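Aminotransferase, class IV (Brucella abortus, PDB 4TVI) probably transfers amino groups from leucine, isoleucine and valine to 2-oxoglutarate, using pyridoxal 5'-phosphate as its cofactor. Local coordinates at residues Thr37-Glu42 and Val48-Ala53; Pro96-Asn101 and Thr143-Cys148. All blocks are in the same frame, centred on the assembly; numbering follows the deposited sequence.

Interaction 1 of 2, residues Thr37-Glu42 and Val48-Ala53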
loop_
_atom_site.group_PDB
_atom_site.type_symbol
_atom_site.label_atom_id
_atom_site.label_comp_id
_atom_site.label_asym_id
_atom_site.label_seq_id
_atom_site.Cartn_x
_atom_site.Cartn_y
_atom_site.Cartn_z
ATOM N N THR A 37 4.833 22.243 7.027
ATOM C CA THR A 37 5.261 20.874 7.278
ATOM C C THR A 37 6.526 20.830 8.127
ATOM O O THR A 37 7.510 21.503 7.820
ATOM C CB THR A 37 5.507 20.119 5.952
ATOM O OG1 THR A 37 4.321 20.155 5.152
ATOM C CG2 THR A 37 5.902 18.669 6.213
ATOM N N TYR A 38 6.502 20.029 9.189
ATOM C CA TYR A 38 7.695 19.807 9.999
ATOM C C TYR A 38 8.444 18.601 9.455
ATOM O O TYR A 38 7.905 17.496 9.409
ATOM C CB TYR A 38 7.334 19.589 11.470
ATOM C CG TYR A 38 8.536 19.472 12.379
ATOM C CD1 TYR A 38 9.127 20.601 12.935
ATOM C CD2 TYR A 38 9.094 18.234 12.663
ATOM C CE1 TYR A 38 10.236 20.494 13.761
ATOM C CE2 TYR A 38 10.196 18.116 13.485
ATOM C CZ TYR A 38 10.764 19.244 14.032
ATOM O OH TYR A 38 11.866 19.111 14.847
ATOM N N TYR A 39 9.679 18.821 9.026
ATOM C CA TYR A 39 10.482 17.761 8.420
ATOM C C TYR A 39 11.956 18.068 8.616
ATOM O O TYR A 39 12.389 19.200 8.396
ATOM C CB TYR A 39 10.159 17.617 6.929
ATOM C CG TYR A 39 11.019 16.615 6.183
ATOM C CD1 TYR A 39 10.970 15.257 6.488
ATOM C CD2 TYR A 39 11.879 17.029 5.170
ATOM C CE1 TYR A 39 11.752 14.337 5.801
ATOM C CE2 TYR A 39 12.670 16.118 4.478
ATOM C CZ TYR A 39 12.603 14.773 4.797
ATOM O OH TYR A 39 13.385 13.865 4.112
ATOM N N LYS A 40 12.716 17.066 9.048
ATOM C CA LYS A 40 14.131 17.246 9.359
ATOM C C LYS A 40 14.375 18.459 10.258
ATOM O O LYS A 40 15.195 19.315 9.944
ATOM C CB LYS A 40 14.952 17.372 8.072
ATOM C CG LYS A 40 14.973 16.112 7.221
ATOM C CD LYS A 40 16.380 15.551 7.088
ATOM C CE LYS A 40 16.369 14.189 6.405
ATOM N NZ LYS A 40 15.951 13.113 7.357
ATOM N N GLY A 41 13.629 18.537 11.354
ATOM C CA GLY A 41 13.860 19.530 12.389
ATOM C C GLY A 41 13.457 20.958 12.077
ATOM O O GLY A 41 13.795 21.878 12.820
ATOM N N GLU A 42 12.716 21.152 10.993
ATOM C CA GLU A 42 12.346 22.496 10.567
ATOM C C GLU A 42 10.909 22.558 10.081
ATOM O O GLU A 42 10.459 21.677 9.353
ATOM C CB GLU A 42 13.275 22.987 9.450
ATOM C CG GLU A 42 14.755 22.983 9.788
ATOM C CD GLU A 42 15.126 24.045 10.806
ATOM O OE1 GLU A 42 14.288 24.935 11.077
ATOM O OE2 GLU A 42 16.260 23.989 11.328
ATOM N N VAL A 48 6.663 20.393 0.311
ATOM C CA VAL A 48 7.887 19.844 0.868
ATOM C C VAL A 48 8.065 18.394 0.422
ATOM O O VAL A 48 7.255 17.528 0.752
ATOM C CB VAL A 48 7.878 19.925 2.404
ATOM C CG1 VAL A 48 9.154 19.323 2.972
ATOM C CG2 VAL A 48 7.722 21.378 2.850
ATOM N N ARG A 49 9.115 18.144 -0.353
ATOM C CA ARG A 49 9.393 16.805 -0.858
ATOM C C ARG A 49 10.092 15.978 0.211
ATOM O O ARG A 49 11.246 16.237 0.548
ATOM C CB ARG A 49 10.238 16.885 -2.132
ATOM C CG ARG A 49 9.521 17.559 -3.286
ATOM C CD ARG A 49 8.455 16.646 -3.873
ATOM N NE ARG A 49 7.167 17.323 -4.003
ATOM C CZ ARG A 49 6.121 16.828 -4.661
ATOM N NH1 ARG A 49 6.208 15.649 -5.264
ATOM N NH2 ARG A 49 4.986 17.518 -4.718
ATOM N N ILE A 50 9.395 14.971 0.733
ATOM C CA ILE A 50 9.895 14.243 1.898
ATOM C C ILE A 50 10.331 12.802 1.613
ATOM O O ILE A 50 11.112 12.236 2.370
ATOM C CB ILE A 50 8.840 14.224 3.030
ATOM C CG1 ILE A 50 7.542 13.579 2.550
ATOM C CG2 ILE A 50 8.564 15.642 3.520
ATOM C CD1 ILE A 50 6.558 13.293 3.661
ATOM N N LEU A 51 9.832 12.213 0.531
ATOM C CA LEU A 51 10.188 10.833 0.176
ATOM C C LEU A 51 11.092 10.769 -1.057
ATOM O O LEU A 51 10.779 11.338 -2.102
ATOM C CB LEU A 51 8.930 9.993 -0.061
ATOM C CG LEU A 51 8.488 9.110 1.106
ATOM C CD1 LEU A 51 8.225 9.932 2.351
ATOM C CD2 LEU A 51 7.256 8.275 0.738
ATOM N N GLY A 52 12.211 10.064 -0.930
ATOM C CA GLY A 52 13.177 9.974 -2.006
ATOM C C GLY A 52 12.840 8.930 -3.053
ATOM O O GLY A 52 12.055 8.011 -2.810
ATOM N N ALA A 53 13.445 9.070 -4.227
ATOM C CA ALA A 53 13.229 8.130 -5.318
ATOM C C ALA A 53 13.690 6.733 -4.928
ATOM O O ALA A 53 13.208 5.738 -5.471
ATOM C CB ALA A 53 13.955 8.596 -6.569
#
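Y39 ends the first strand of a β-hairpin, and its ring packs on I50 of the chain that follows the hairpin. Strands 35-39 and 42-45 are joined by a type I' β turn from Y39 to E42. Two backbone bonds close it: Y39 N to E42 O at 3.0 Å and E42 N to Y39 O at 3.3 Å. Beyond the second strand the chain doubles back, so V48 and I50 come to lie beside T37 and Y39. The Y39 ring is clamped on both faces. I50 CG2 makes a CH-π contact over one face, 3.8 Å from the ring centroid of Y39 and 13° off its normal. K40 CG lies over the centre of the opposite face, 3.5 Å above the Y39 plane. The ring reaches I50 because Y39 CG is anti to the backbone N (chi1 175°). V48 continues the apolar row with its two methyls. V48 CG1 approaches Y39 CD2 at 4.2 Å, and V48 CG2 meets T37 CB at 4.0 Å. At the far end of the ring, Y39 OH is 3.3 Å from I50 O. I50 O accepts a hydrogen bond from R49 NH1 of the second subunit. The R49 side chain of this chain starts off away from T37-E42. It forms salt bridges with D47 and with E129 of the second subunit. R49, L51 and G52 pair with an antiparallel strand of that subunit. This is a hairpin packed against a strand at the dimer interface, in the small domain of a fold-type IV PLP enzyme.

Interaction 2 of 2, residues Pro96-Asn101 and Thr143-Cys148; sequences PTLSAN and TDFALC
T143 OG1 is gripped by two backbone groups. It donates to the carbonyl of A140 and accepts from the N-H of E95. The E95 bond ties the start of strand 143-151 to the chain leading into P96-N101; the A140 bond is local to the approach to the strand. The strand is central in the antiparallel sheet of the small domain of this class IV, fold-type IV aminotransferase. P96-N101 crosses one face of that sheet and then enters helix 100-111. No hydrogen bond joins the two segments directly, and T97 and L98 make the contact. The chi1 of T97 (54°) sets OG1 between the backbone N and the carbonyl carbon, and leaves CG2 beside the N. T97 CG2 then touches T143 O at 3.5 Å. Its neighbour branch, T97 OG1, rests 3.5 Å from F145 CB. Within the strand, F145 N donates to D144 OD1 at 2.7 Å. This bond is bent, with an N-H...O angle of 148°, and it meets OD1 from above the carboxylate plane. L98 is anchored through its backbone: its N bonds to Y126 OH and its O to N86 ND2. The F145 ring is buried, with I103 and L106 of helix 100-111 also packed on the side chain. The L98 and F145 side chains cross at about a right angle. L98 CD1 makes a CH-π contact over one ring face, 3.8 Å from the F145 centroid. It sits off-centre toward the rim, with F145 CE2 as its nearest ring atom at 3.6 Å.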
loop_
_atom_site.group_PDB
_atom_site.type_symbol
_atom_site.label_atom_id
_atom_site.label_comp_id
_atom_site.label_asym_id
_atom_site.label_seq_id
_atom_site.Cartn_x
_atom_site.Cartn_y
_atom_site.Cartn_z
ATOM N N PRO A 96 8.803 4.328 15.873
ATOM C CA PRO A 96 8.418 5.739 15.987
ATOM C C PRO A 96 9.481 6.556 16.706
ATOM O O PRO A 96 10.036 6.127 17.715
ATOM C CB PRO A 96 7.099 5.694 16.779
ATOM C CG PRO A 96 7.031 4.310 17.369
ATOM C CD PRO A 96 7.763 3.431 16.404
ATOM N N THR A 97 9.763 7.726 16.149
ATOM C CA THR A 97 10.847 8.588 16.593
ATOM C C THR A 97 10.410 9.597 17.655
ATOM O O THR A 97 11.249 10.232 18.294
ATOM C CB THR A 97 11.441 9.338 15.399
ATOM O OG1 THR A 97 10.383 10.014 14.709
ATOM C CG2 THR A 97 12.106 8.355 14.434
ATOM N N LEU A 98 9.099 9.779 17.805
ATOM C CA LEU A 98 8.557 10.724 18.784
ATOM C C LEU A 98 7.515 10.075 19.697
ATOM O O LEU A 98 6.767 9.192 19.279
ATOM C CB LEU A 98 7.940 11.935 18.082
ATOM C CG LEU A 98 8.844 12.800 17.202
ATOM C CD1 LEU A 98 8.025 13.876 16.511
ATOM C CD2 LEU A 98 9.941 13.425 18.040
ATOM N N SER A 99 7.467 10.516 20.949
ATOM C CA SER A 99 6.404 10.088 21.842
ATOM C C SER A 99 5.093 10.703 21.373
ATOM O O SER A 99 5.094 11.637 20.565
ATOM C CB SER A 99 6.698 10.507 23.278
ATOM O OG SER A 99 6.626 11.915 23.401
ATOM N N ALA A 100 3.979 10.189 21.879
ATOM C CA ALA A 100 2.670 10.732 21.529
ATOM C C ALA A 100 2.560 12.192 21.963
ATOM O O ALA A 100 2.034 13.031 21.229
ATOM C CB ALA A 100 1.563 9.905 22.164
ATOM N N ASN A 101 3.085 12.491 23.148
ATOM C CA ASN A 101 3.111 13.860 23.658
ATOM C C ASN A 101 3.987 14.780 22.811
ATOM O O ASN A 101 3.664 15.960 22.641
ATOM C CB ASN A 101 3.583 13.878 25.111
ATOM C CG ASN A 101 2.468 13.574 26.085
ATOM O OD1 ASN A 101 1.299 13.520 25.706
ATOM N ND2 ASN A 101 2.821 13.364 27.347
ATOM N N THR A 143 13.499 4.739 10.406
ATOM C CA THR A 143 12.216 5.438 10.472
ATOM C C THR A 143 12.405 6.951 10.540
ATOM O O THR A 143 13.258 7.446 11.284
ATOM C CB THR A 143 11.387 4.980 11.693
ATOM O OG1 THR A 143 11.103 3.580 11.575
ATOM C CG2 THR A 143 10.069 5.743 11.775
ATOM N N ASP A 144 11.641 7.677 9.725
ATOM C CA ASP A 144 11.657 9.133 9.768
ATOM C C ASP A 144 10.240 9.673 9.951
ATOM O O ASP A 144 9.264 8.936 9.822
ATOM C CB ASP A 144 12.299 9.711 8.503
ATOM C CG ASP A 144 12.930 11.077 8.741
ATOM O OD1 ASP A 144 12.717 11.663 9.829
ATOM O OD2 ASP A 144 13.658 11.556 7.849
ATOM N N PHE A 145 10.135 10.966 10.233
ATOM C CA PHE A 145 8.860 11.579 10.585
ATOM C C PHE A 145 8.612 12.874 9.827
ATOM O O PHE A 145 9.550 13.600 9.487
ATOM C CB PHE A 145 8.821 11.835 12.095
ATOM C CG PHE A 145 7.619 12.612 12.564
ATOM C CD1 PHE A 145 6.415 11.972 12.807
ATOM C CD2 PHE A 145 7.706 13.975 12.801
ATOM C CE1 PHE A 145 5.315 12.677 13.253
ATOM C CE2 PHE A 145 6.604 14.690 13.251
ATOM C CZ PHE A 145 5.410 14.042 13.477
ATOM N N ALA A 146 7.345 13.159 9.560
ATOM C CA ALA A 146 6.952 14.468 9.056
ATOM C C ALA A 146 5.544 14.787 9.535
ATOM O O ALA A 146 4.691 13.902 9.624
ATOM C CB ALA A 146 7.038 14.526 7.540
ATOM N N LEU A 147 5.314 16.052 9.868
ATOM C CA LEU A 147 4.009 16.506 10.329
ATOM C C LEU A 147 3.485 17.593 9.398
ATOM O O LEU A 147 4.009 18.706 9.372
ATOM C CB LEU A 147 4.099 17.026 11.763
ATOM C CG LEU A 147 2.808 17.537 12.402
ATOM C CD1 LEU A 147 1.740 16.442 12.415
ATOM C CD2 LEU A 147 3.093 18.034 13.806
ATOM N N CYS A 148 2.449 17.268 8.638
ATOM C CA CYS A 148 1.933 18.189 7.632
ATOM C C CYS A 148 0.636 18.851 8.084
ATOM O O CYS A 148 -0.357 18.172 8.373
ATOM C CB CYS A 148 1.718 17.448 6.306
ATOM S SG CYS A 148 1.198 18.504 4.933
#

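How the interactions relate
Both interactions build on the same antiparallel sheet, where strands 35-39 and 143-151 are neighbours. Their centres are about 12 Å apart. Y38 N probably bonds to L147 O at 2.8 Å, and the salt bridge from K40 NZ to D144 OD2, also 2.8 Å, ties the hairpin turn to the start of strand 143-151. Interaction 1 is buried and lies against the second subunit. Interaction 2 is only partly buried, with T97 exposed, and its loop leads into a helix of the same chain. Each centres on a methyl over an aromatic face. In interaction 1, R49 reaches E129 of the second subunit in a salt bridge, whereas L98 and T143 bond to groups of their own chain.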